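Local coordinates for aminopeptidase N (Francisella tularensis subsp. tularensis, PDB 5DLL), which releases N-terminal amino acids from peptides as a zinc-dependent M1-family metallopeptidase, and is probably involved in the degradation of intracellular peptides, at residues 27-31 and 149-153; 224-228 and 263-268; 453-457 and 481-486; 640-645 and 683-688. All blocks are in the same frame, centred on the assembly; numbering follows the deposited sequence.

Overall arrangement
The four contacts follow one another along the chain. Contact 1 pairs two strands of the N-terminal beta domain, with the side chain of Thr31 about 9 Å from a bound sodium ion. Contact 2 lies in the sheet of the catalytic domain, its centre about 27 Å from that of contact 1. It is near the zinc site, with the side chain of Ile264 about 11 Å from that of the zinc ligand His309. Contact 3 joins two loops where the catalytic and Ig-like domains meet. Contact 4 packs helices of the C-terminal domain. Contacts 1 and 4 lie on opposite sides of the chain's centre, about 65 Å apart between centres.

Contact 1. Residues 27-31 and 149-153; sequences LIDET and VMAAF
Residues 27-31 and 149-153 run side by side in the same direction, their end-to-end directions 18° apart. Both are extended except at Asp29, where phi/psi of -86/-47° turns the chain through a corner. Beyond it Glu30 pairs with Ala152 and Thr31 with Phe153 in parallel register, at CA-CA distances of 4.5 and 4.9 Å. Ala152 bonds to both sides of Glu30: Ala152 N donates to Asp29 O (3.0 Å), and Thr31 N donates to Ala152 O (2.9 Å).

The side chains interlock. The methyl of Ala151 is a small bump that fills the hollow between Ile28 and Thr31, with CB 3.7 Å from Ile28 CG2 and 3.4 Å from Thr31 OG1. Val149 (chi1 t) points across the gap, placing CG1 3.9 Å from Ile28 CG1 and CG2 4.0 Å from Leu27 CD2. Phe153 (chi1 m) lays a ring face over Thr31, whose CB stands 4.0 Å from the ring centroid in a CH-pi contact. Tyr143 packs against Ile28, Ala151 and Phe153.

This is parallel pairing in the mixed sheet of the M1 N-terminal domain; strand 42-52 flanks the other side of 26-36. Two acceptors, Ile28 O and Met150 O, meet at 3.0 Å. The two backbone hydrogen bonds thus fix the register from Asp29 onward, apolar side chains fill the part before it, and Met150 O and Thr31 OG1 take partners in Lys193 NZ and Tyr143 OH.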
loop_
_atom_site.group_PDB
_atom_site.type_symbol
_atom_site.label_atom_id
_atom_site.label_comp_id
_atom_site.label_asym_id
_atom_site.label_seq_id
_atom_site.Cartn_x
_atom_site.Cartn_y
_atom_site.Cartn_z
ATOM N N LEU A 27 33.422 -9.995 0.133
ATOM C CA LEU A 27 32.664 -8.744 0.240
ATOM C C LEU A 27 33.220 -7.655 -0.670
ATOM O O LEU A 27 34.385 -7.690 -1.056
ATOM C CB LEU A 27 32.662 -8.243 1.685
ATOM C CG LEU A 27 31.748 -8.992 2.659
ATOM C CD1 LEU A 27 32.113 -8.647 4.097
ATOM C CD2 LEU A 27 30.278 -8.691 2.380
ATOM N N ILE A 28 32.372 -6.680 -0.989
ATOM C CA ILE A 28 32.724 -5.590 -1.895
ATOM C C ILE A 28 32.672 -4.270 -1.141
ATOM O O ILE A 28 31.636 -3.897 -0.589
ATOM C CB ILE A 28 31.779 -5.540 -3.118
ATOM C CG1 ILE A 28 31.748 -6.915 -3.803
ATOM C CG2 ILE A 28 32.210 -4.436 -4.087
ATOM C CD1 ILE A 28 30.871 -7.000 -5.035
ATOM N N ASP A 29 33.808 -3.580 -1.117
ATOM C CA ASP A 29 33.934 -2.288 -0.463
ATOM C C ASP A 29 33.511 -1.166 -1.404
ATOM O O ASP A 29 32.763 -0.268 -1.004
ATOM C CB ASP A 29 35.381 -2.066 -0.001
ATOM C CG ASP A 29 35.762 -2.931 1.200
ATOM O OD1 ASP A 29 34.862 -3.539 1.828
ATOM O OD2 ASP A 29 36.971 -2.987 1.527
ATOM N N GLU A 30 34.000 -1.219 -2.644
ATOM C CA GLU A 30 33.719 -0.195 -3.649
ATOM C C GLU A 30 33.403 -0.798 -5.010
ATOM O O GLU A 30 33.876 -1.877 -5.352
ATOM C CB GLU A 30 34.902 0.763 -3.800
ATOM C CG GLU A 30 35.360 1.390 -2.496
ATOM C CD GLU A 30 35.882 2.798 -2.672
ATOM O OE1 GLU A 30 36.628 3.040 -3.640
ATOM O OE2 GLU A 30 35.538 3.666 -1.841
ATOM N N THR A 31 32.616 -0.066 -5.789
ATOM C CA THR A 31 32.205 -0.489 -7.119
ATOM C C THR A 31 32.307 0.709 -8.062
ATOM O O THR A 31 31.623 1.715 -7.869
ATOM C CB THR A 31 30.755 -1.006 -7.086
ATOM O OG1 THR A 31 30.659 -2.095 -6.155
ATOM C CG2 THR A 31 30.306 -1.463 -8.470
ATOM N N VAL A 149 25.553 -7.620 0.682
ATOM C CA VAL A 149 26.795 -7.078 0.152
ATOM C C VAL A 149 26.518 -5.656 -0.328
ATOM O O VAL A 149 25.803 -5.453 -1.319
ATOM C CB VAL A 149 27.345 -7.940 -0.994
ATOM C CG1 VAL A 149 28.626 -7.335 -1.556
ATOM C CG2 VAL A 149 27.589 -9.357 -0.500
ATOM N N MET A 150 27.081 -4.690 0.403
ATOM C CA MET A 150 26.857 -3.269 0.163
ATOM C C MET A 150 28.177 -2.563 -0.110
ATOM O O MET A 150 29.150 -2.764 0.616
ATOM C CB MET A 150 26.210 -2.624 1.384
ATOM C CG MET A 150 24.876 -3.228 1.802
ATOM S SD MET A 150 24.344 -2.601 3.406
ATOM C CE MET A 150 25.724 -3.244 4.353
ATOM N N ALA A 151 28.188 -1.709 -1.132
ATOM C CA ALA A 151 29.417 -1.079 -1.600
ATOM C C ALA A 151 29.221 0.393 -1.949
ATOM O O ALA A 151 28.111 0.831 -2.245
ATOM C CB ALA A 151 29.934 -1.825 -2.809
ATOM N N ALA A 152 30.321 1.144 -1.914
ATOM C CA ALA A 152 30.336 2.545 -2.330
ATOM C C ALA A 152 30.465 2.643 -3.853
ATOM O O ALA A 152 31.428 2.145 -4.434
ATOM C CB ALA A 152 31.477 3.280 -1.650
ATOM N N PHE A 153 29.490 3.295 -4.487
ATOM C CA PHE A 153 29.390 3.334 -5.951
ATOM C C PHE A 153 29.887 4.643 -6.564
ATOM O O PHE A 153 29.384 5.713 -6.227
ATOM C CB PHE A 153 27.933 3.130 -6.388
ATOM C CG PHE A 153 27.502 1.691 -6.439
ATOM C CD1 PHE A 153 27.183 1.005 -5.276
ATOM C CD2 PHE A 153 27.388 1.029 -7.653
ATOM C CE1 PHE A 153 26.769 -0.316 -5.318
ATOM C CE2 PHE A 153 26.971 -0.293 -7.702
ATOM C CZ PHE A 153 26.661 -0.967 -6.535
#

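Contact 2. Residues 224-228 and 263-268; sequences EIYAF and MIVAVP
Strands 220-227 and 261-267 are the two neighbouring parallel strands of a beta-alpha-beta crossover in the catalytic domain, connected through helix 236-253. The axes of 224-227 and 263-267 come within 4.6 Å and cross at -18°. Glu224 pairs with Met263, Ile225 with Ile264 and Tyr226 with Val265, at CA-CA distances of 4.6 to 4.7 Å.

Tyr226, Ile264 and Met263 bury the most surface. Ile264 binds through its backbone: Ile264 N donates to Glu224 O (2.8 Å), and Ile264 O accepts from Tyr226 N (2.7 Å). Ala266 N then donates to Tyr226 O (2.9 Å). The Ile264 side chain (chi1 m, chi2 t) shares a face with Ile225, whose CG1 is 4.0 Å from Ile264 CB. It also packs on Phe283 of strand 280-284.

Tyr226 and Met263 lie on the other face, both with chi1 m, where Leu168 of strand 166-169 covers them. The ring edge of Tyr226 meets Met263, with CE2 4.3 Å from Met263 CG. At the end of the segments Phe228 CE2 touches Pro268 CD at 3.8 Å. Glu224 (chi1 m, chi2 t) brings OE1 to 3.6 Å from Met263 CG, and the same OE1 accepts a 2.9 Å hydrogen bond from Tyr226 OH.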
loop_
_atom_site.group_PDB
_atom_site.type_symbol
_atom_site.label_atom_id
_atom_site.label_comp_id
_atom_site.label_asym_id
_atom_site.label_seq_id
_atom_site.Cartn_x
_atom_site.Cartn_y
_atom_site.Cartn_z
ATOM N N GLU A 224 15.104 17.601 -7.932
ATOM C CA GLU A 224 14.988 17.520 -9.385
ATOM C C GLU A 224 14.008 16.435 -9.817
ATOM O O GLU A 224 14.324 15.250 -9.760
ATOM C CB GLU A 224 16.362 17.255 -10.010
ATOM C CG GLU A 224 17.459 18.218 -9.571
ATOM C CD GLU A 224 18.768 18.023 -10.314
ATOM O OE1 GLU A 224 18.990 16.929 -10.885
ATOM O OE2 GLU A 224 19.581 18.972 -10.320
ATOM N N ILE A 225 12.818 16.845 -10.247
ATOM C CA ILE A 225 11.867 15.926 -10.868
ATOM C C ILE A 225 12.057 15.979 -12.383
ATOM O O ILE A 225 12.062 17.061 -12.969
ATOM C CB ILE A 225 10.406 16.271 -10.507
ATOM C CG1 ILE A 225 10.177 16.074 -9.006
ATOM C CG2 ILE A 225 9.435 15.407 -11.303
ATOM C CD1 ILE A 225 8.793 16.463 -8.529
ATOM N N TYR A 226 12.217 14.806 -12.998
ATOM C CA TYR A 226 12.413 14.678 -14.440
ATOM C C TYR A 226 11.266 13.894 -15.076
ATOM O O TYR A 226 10.882 12.828 -14.590
ATOM C CB TYR A 226 13.727 13.955 -14.735
ATOM C CG TYR A 226 14.968 14.772 -14.457
ATOM C CD1 TYR A 226 15.473 15.650 -15.411
ATOM C CD2 TYR A 226 15.646 14.655 -13.248
ATOM C CE1 TYR A 226 16.614 16.397 -15.166
ATOM C CE2 TYR A 226 16.787 15.400 -12.991
ATOM C CZ TYR A 226 17.268 16.271 -13.953
ATOM O OH TYR A 226 18.403 17.015 -13.705
ATOM N N ALA A 227 10.730 14.426 -16.171
ATOM C CA ALA A 227 9.683 13.750 -16.938
ATOM C C ALA A 227 9.600 14.343 -18.342
ATOM O O ALA A 227 10.229 15.357 -18.633
ATOM C CB ALA A 227 8.341 13.874 -16.232
ATOM N N PHE A 228 8.825 13.706 -19.213
ATOM C CA PHE A 228 8.660 14.190 -20.581
ATOM C C PHE A 228 7.974 15.555 -20.589
ATOM O O PHE A 228 7.266 15.906 -19.645
ATOM C CB PHE A 228 7.843 13.199 -21.418
ATOM C CG PHE A 228 8.581 11.932 -21.763
ATOM C CD1 PHE A 228 9.648 11.956 -22.654
ATOM C CD2 PHE A 228 8.193 10.712 -21.219
ATOM C CE1 PHE A 228 10.322 10.792 -22.982
ATOM C CE2 PHE A 228 8.864 9.546 -21.545
ATOM C CZ PHE A 228 9.930 9.584 -22.427
ATOM N N MET A 263 16.789 13.226 -6.751
ATOM C CA MET A 263 16.153 13.216 -8.057
ATOM C C MET A 263 14.954 12.286 -8.078
ATOM O O MET A 263 14.919 11.284 -7.364
ATOM C CB MET A 263 17.158 12.779 -9.121
ATOM C CG MET A 263 18.281 13.774 -9.356
ATOM S SD MET A 263 19.641 13.063 -10.297
ATOM C CE MET A 263 20.458 12.072 -9.046
ATOM N N ILE A 264 13.966 12.646 -8.889
ATOM C CA ILE A 264 12.839 11.775 -9.203
ATOM C C ILE A 264 12.715 11.719 -10.717
ATOM O O ILE A 264 12.936 12.721 -11.396
ATOM C CB ILE A 264 11.514 12.286 -8.600
ATOM C CG1 ILE A 264 11.535 12.149 -7.076
ATOM C CG2 ILE A 264 10.321 11.528 -9.183
ATOM C CD1 ILE A 264 10.319 12.732 -6.387
ATOM N N VAL A 265 12.380 10.541 -11.238
ATOM C CA VAL A 265 12.146 10.363 -12.665
ATOM C C VAL A 265 10.806 9.662 -12.863
ATOM O O VAL A 265 10.584 8.574 -12.328
ATOM C CB VAL A 265 13.277 9.557 -13.333
ATOM C CG1 VAL A 265 13.027 9.426 -14.831
ATOM C CG2 VAL A 265 14.628 10.212 -13.059
ATOM N N ALA A 266 9.921 10.302 -13.626
ATOM C CA ALA A 266 8.588 9.777 -13.904
ATOM C C ALA A 266 8.459 9.367 -15.367
ATOM O O ALA A 266 8.658 10.187 -16.270
ATOM C CB ALA A 266 7.535 10.814 -13.558
ATOM N N VAL A 267 8.107 8.104 -15.591
ATOM C CA VAL A 267 7.948 7.570 -16.944
ATOM C C VAL A 267 6.665 6.744 -17.066
ATOM O O VAL A 267 6.213 6.163 -16.079
ATOM C CB VAL A 267 9.160 6.710 -17.354
ATOM C CG1 VAL A 267 10.324 7.608 -17.751
ATOM C CG2 VAL A 267 9.565 5.759 -16.231
ATOM N N PRO A 268 6.068 6.700 -18.277
ATOM C CA PRO A 268 4.860 5.889 -18.463
ATOM C C PRO A 268 5.087 4.374 -18.344
ATOM O O PRO A 268 6.119 3.858 -18.781
ATOM C CB PRO A 268 4.404 6.254 -19.882
ATOM C CG PRO A 268 5.008 7.586 -20.151
ATOM C CD PRO A 268 6.332 7.552 -19.451
#

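Contact 3. Residues 453-457 and 481-486; sequences AQSGT and TLPTAD
Two irregular segments meet here, their end-to-end directions 121° apart. The nearest CA pairs are Thr457 and Thr481 at 6.4 Å and Gly456 and Thr484 at 6.6 Å, so side chains do the joining.

Ser455 takes chi1 t and points at the other segment. Its OG donates a weak hydrogen bond to Asp486 OD1 (3.3 Å). Its CB is pressed tightly against Asp486 OD2, at 2.9 Å. Asp486 has chi1 p, which turns its carboxylate back toward Ser455. Thr484 is also p; its OG1 lies 2.7 Å from Asp486 OD1, and its CG2 lies 4.1 Å from Gly456 CA. Gly456 adopts phi/psi of 87/159°. At these angles a CB would jam against the preceding carbonyl and crowd Thr484 CG2, so glycine suits the site.

Gln454 extends with chi1 t and chi2 at 149°, and its NE2 reaches 3.3 Å from Thr481 CG2. Its OE1 accepts from Gln491 N. Thr481 (chi1 t) directs OG1 to 3.8 Å from Thr457 O.

The contact joins the loop leading into the Ig-like domain to the loop after strand 472-480 of that domain, beside helix 349-369 of the catalytic part. Ser373 OG bonds to Asp486 OD1, and Lys490 NZ bonds to Ser455 O. Residues 453-457 lead from helix 450-453 to strand 459-467 of the Ig-like domain; residues 481-486 follow strand 472-480, and Thr457 packs against helix 349-369.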
loop_
_atom_site.group_PDB
_atom_site.type_symbol
_atom_site.label_atom_id
_atom_site.label_comp_id
_atom_site.label_asym_id
_atom_site.label_seq_id
_atom_site.Cartn_x
_atom_site.Cartn_y
_atom_site.Cartn_z
ATOM N N ALA A 453 7.644 -15.188 13.711
ATOM C CA ALA A 453 7.598 -16.614 13.370
ATOM C C ALA A 453 6.174 -17.163 13.226
ATOM O O ALA A 453 5.932 -18.041 12.395
ATOM C CB ALA A 453 8.369 -17.422 14.407
ATOM N N GLN A 454 5.237 -16.652 14.021
ATOM C CA GLN A 454 3.892 -17.236 14.094
ATOM C C GLN A 454 2.919 -16.734 13.024
ATOM O O GLN A 454 2.775 -15.530 12.804
ATOM C CB GLN A 454 3.280 -17.011 15.479
ATOM C CG GLN A 454 1.908 -17.654 15.643
ATOM C CD GLN A 454 1.628 -18.091 17.067
ATOM O OE1 GLN A 454 2.253 -19.025 17.573
ATOM N NE2 GLN A 454 0.679 -17.425 17.720
ATOM N N SER A 455 2.235 -17.686 12.392
ATOM C CA SER A 455 1.245 -17.410 11.356
ATOM C C SER A 455 -0.163 -17.351 11.954
ATOM O O SER A 455 -0.389 -17.801 13.080
ATOM C CB SER A 455 1.315 -18.497 10.283
ATOM O OG SER A 455 0.417 -18.241 9.219
ATOM N N GLY A 456 -1.100 -16.780 11.204
ATOM C CA GLY A 456 -2.505 -16.756 11.605
ATOM C C GLY A 456 -2.923 -15.589 12.484
ATOM O O GLY A 456 -2.092 -14.962 13.148
ATOM N N THR A 457 -4.230 -15.319 12.479
ATOM C CA THR A 457 -4.853 -14.262 13.270
ATOM C C THR A 457 -5.206 -14.798 14.657
ATOM O O THR A 457 -5.902 -15.806 14.760
ATOM C CB THR A 457 -6.161 -13.788 12.602
ATOM O OG1 THR A 457 -5.893 -13.347 11.266
ATOM C CG2 THR A 457 -6.805 -12.654 13.389
ATOM N N THR A 481 -5.062 -18.939 19.140
ATOM C CA THR A 481 -4.836 -18.837 17.699
ATOM C C THR A 481 -4.778 -20.249 17.100
ATOM O O THR A 481 -3.973 -21.084 17.516
ATOM C CB THR A 481 -3.571 -18.002 17.381
ATOM O OG1 THR A 481 -3.217 -18.145 15.998
ATOM C CG2 THR A 481 -2.393 -18.408 18.260
ATOM N N LEU A 482 -5.656 -20.506 16.135
ATOM C CA LEU A 482 -5.875 -21.855 15.613
ATOM C C LEU A 482 -4.760 -22.308 14.664
ATOM O O LEU A 482 -4.028 -21.476 14.128
ATOM C CB LEU A 482 -7.223 -21.913 14.883
ATOM C CG LEU A 482 -8.466 -21.580 15.711
ATOM C CD1 LEU A 482 -9.688 -21.520 14.806
ATOM C CD2 LEU A 482 -8.666 -22.591 16.832
ATOM N N PRO A 483 -4.630 -23.632 14.452
ATOM C CA PRO A 483 -3.662 -24.145 13.481
ATOM C C PRO A 483 -3.948 -23.684 12.050
ATOM O O PRO A 483 -5.108 -23.501 11.683
ATOM C CB PRO A 483 -3.823 -25.669 13.590
ATOM C CG PRO A 483 -5.143 -25.885 14.234
ATOM C CD PRO A 483 -5.311 -24.727 15.165
ATOM N N THR A 484 -2.886 -23.493 11.267
ATOM C CA THR A 484 -2.988 -23.101 9.857
ATOM C C THR A 484 -2.347 -24.159 8.959
ATOM O O THR A 484 -1.758 -25.131 9.441
ATOM C CB THR A 484 -2.299 -21.744 9.599
ATOM O OG1 THR A 484 -0.981 -21.757 10.160
ATOM C CG2 THR A 484 -3.095 -20.613 10.216
ATOM N N ALA A 485 -2.470 -23.965 7.648
ATOM C CA ALA A 485 -1.881 -24.876 6.671
ATOM C C ALA A 485 -0.352 -24.945 6.793
ATOM O O ALA A 485 0.233 -26.031 6.717
ATOM C CB ALA A 485 -2.284 -24.464 5.262
ATOM N N ASP A 486 0.283 -23.788 6.990
ATOM C CA ASP A 486 1.750 -23.703 7.071
ATOM C C ASP A 486 2.328 -24.248 8.386
ATOM O O ASP A 486 3.433 -24.801 8.401
ATOM C CB ASP A 486 2.234 -22.266 6.821
ATOM C CG ASP A 486 1.618 -21.257 7.777
ATOM O OD1 ASP A 486 0.374 -21.226 7.905
ATOM O OD2 ASP A 486 2.380 -20.483 8.389
#

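Contact 4. Residues 640-645 and 683-688; sequences VNQLAD and YLMNAS
Tyr683 forms the apolar centre. With chi1 m, its ring swings across the side of helix 629-646. CE1 lies 3.8 Å from Leu643 CB and 4.4 Å from Val640 CG1, while CD1 lies 4.3 Å from Ala644 CB. The ring also stacks with Trp651, and its hydroxyl bonds to Leu612 O.

Ala644, with only a methyl side chain, lets the backbones come close. The CA atoms of Ala644 and Tyr683 are 4.8 Å apart, and Ala644 CB presses to 3.0 Å from Tyr683 O. The same methyl sits 4.1 Å from Ala687 CB. Val640 (chi1 t) puts CG1 3.5 Å from Asn686 CB, where the second segment has left its helix.

The polar edge follows. Residues 640-645 stay helical, so Asn641 and Asp645 stand one turn apart. Asn641 (chi1 t) gives a weak hydrogen bond from ND2 to Asn686 O (3.4 Å). Asp645 (chi1 m) accepts twice: OD1 from Ser688 N (3.1 Å) and OD2 from Ser688 OG (2.8 Å). Its carboxylate thus holds the chain just past helix 668-685.

Such packing of a helix end and the turn after it against the side of another helix fits the ARM-repeat-like helical domain at the C-terminus of M1 aminopeptidases.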
loop_
_atom_site.group_PDB
_atom_site.type_symbol
_atom_site.label_atom_id
_atom_site.label_comp_id
_atom_site.label_asym_id
_atom_site.label_seq_id
_atom_site.Cartn_x
_atom_site.Cartn_y
_atom_site.Cartn_z
ATOM N N VAL A 640 -30.755 2.767 5.838
ATOM C CA VAL A 640 -30.223 3.970 5.195
ATOM C C VAL A 640 -31.369 4.905 4.807
ATOM O O VAL A 640 -31.246 6.123 4.943
ATOM C CB VAL A 640 -29.316 3.626 3.981
ATOM C CG1 VAL A 640 -29.143 4.815 3.041
ATOM C CG2 VAL A 640 -27.956 3.137 4.470
ATOM N N ASN A 641 -32.479 4.333 4.345
ATOM C CA ASN A 641 -33.678 5.117 4.035
ATOM C C ASN A 641 -34.305 5.763 5.278
ATOM O O ASN A 641 -34.800 6.888 5.208
ATOM C CB ASN A 641 -34.723 4.256 3.318
ATOM C CG ASN A 641 -36.093 4.912 3.288
ATOM O OD1 ASN A 641 -36.983 4.550 4.062
ATOM N ND2 ASN A 641 -36.257 5.903 2.419
ATOM N N GLN A 642 -34.295 5.051 6.404
ATOM C CA GLN A 642 -34.838 5.589 7.649
ATOM C C GLN A 642 -34.042 6.803 8.132
ATOM O O GLN A 642 -34.615 7.865 8.376
ATOM C CB GLN A 642 -34.902 4.512 8.736
ATOM C CG GLN A 642 -36.048 3.527 8.541
ATOM C CD GLN A 642 -36.263 2.611 9.735
ATOM O OE1 GLN A 642 -36.047 3.002 10.882
ATOM N NE2 GLN A 642 -36.707 1.385 9.468
ATOM N N LEU A 643 -32.727 6.647 8.246
ATOM C CA LEU A 643 -31.844 7.747 8.657
ATOM C C LEU A 643 -31.999 8.962 7.750
ATOM O O LEU A 643 -32.026 10.098 8.221
ATOM C CB LEU A 643 -30.386 7.302 8.630
ATOM C CG LEU A 643 -29.969 6.234 9.641
ATOM C CD1 LEU A 643 -28.663 5.584 9.208
ATOM C CD2 LEU A 643 -29.839 6.838 11.030
ATOM N N ALA A 644 -32.083 8.707 6.447
ATOM C CA ALA A 644 -32.294 9.752 5.447
ATOM C C ALA A 644 -33.543 10.581 5.724
ATOM O O ALA A 644 -33.512 11.806 5.593
ATOM C CB ALA A 644 -32.389 9.132 4.061
ATOM N N ASP A 645 -34.630 9.902 6.098
ATOM C CA ASP A 645 -35.948 10.529 6.282
ATOM C C ASP A 645 -36.140 11.158 7.661
ATOM O O ASP A 645 -36.628 12.287 7.770
ATOM C CB ASP A 645 -37.068 9.507 6.038
ATOM C CG ASP A 645 -37.333 9.256 4.558
ATOM O OD1 ASP A 645 -37.028 10.135 3.722
ATOM O OD2 ASP A 645 -37.866 8.176 4.230
ATOM N N TYR A 683 -27.276 10.845 1.821
ATOM C CA TYR A 683 -28.479 10.597 2.617
ATOM C C TYR A 683 -29.692 11.381 2.112
ATOM O O TYR A 683 -30.826 10.945 2.287
ATOM C CB TYR A 683 -28.231 10.911 4.088
ATOM C CG TYR A 683 -27.554 9.791 4.835
ATOM C CD1 TYR A 683 -28.288 8.706 5.311
ATOM C CD2 TYR A 683 -26.182 9.814 5.068
ATOM C CE1 TYR A 683 -27.671 7.676 6.002
ATOM C CE2 TYR A 683 -25.557 8.792 5.758
ATOM C CZ TYR A 683 -26.304 7.725 6.223
ATOM O OH TYR A 683 -25.683 6.705 6.906
ATOM N N LEU A 684 -29.456 12.533 1.488
ATOM C CA LEU A 684 -30.539 13.299 0.870
ATOM C C LEU A 684 -31.116 12.595 -0.373
ATOM O O LEU A 684 -32.291 12.787 -0.715
ATOM C CB LEU A 684 -30.063 14.717 0.521
ATOM C CG LEU A 684 -29.661 15.611 1.707
ATOM C CD1 LEU A 684 -29.049 16.917 1.211
ATOM C CD2 LEU A 684 -30.837 15.884 2.643
ATOM N N MET A 685 -30.289 11.780 -1.031
ATOM C CA MET A 685 -30.713 10.995 -2.202
ATOM C C MET A 685 -31.341 9.657 -1.819
ATOM O O MET A 685 -32.243 9.176 -2.502
ATOM C CB MET A 685 -29.532 10.752 -3.135
ATOM C CG MET A 685 -29.021 12.013 -3.807
ATOM S SD MET A 685 -30.200 12.698 -4.988
ATOM C CE MET A 685 -29.092 13.741 -5.927
ATOM N N ASN A 686 -30.869 9.064 -0.728
ATOM C CA ASN A 686 -31.495 7.861 -0.185
ATOM C C ASN A 686 -32.798 8.139 0.586
ATOM O O ASN A 686 -33.375 7.229 1.179
ATOM C CB ASN A 686 -30.504 7.106 0.700
ATOM C CG ASN A 686 -29.331 6.564 -0.082
ATOM O OD1 ASN A 686 -28.191 6.992 0.105
ATOM N ND2 ASN A 686 -29.603 5.624 -0.978
ATOM N N ALA A 687 -33.255 9.391 0.581
ATOM C CA ALA A 687 -34.555 9.741 1.141
ATOM C C ALA A 687 -35.688 9.285 0.223
ATOM O O ALA A 687 -35.469 9.032 -0.964
ATOM C CB ALA A 687 -34.636 11.241 1.362
ATOM N N SER A 688 -36.894 9.189 0.783
ATOM C CA SER A 688 -38.091 8.827 0.016
ATOM C C SER A 688 -38.478 9.894 -1.013
ATOM O O SER A 688 -39.057 9.567 -2.044
ATOM C CB SER A 688 -39.273 8.560 0.950
ATOM O OG SER A 688 -39.040 7.416 1.749
#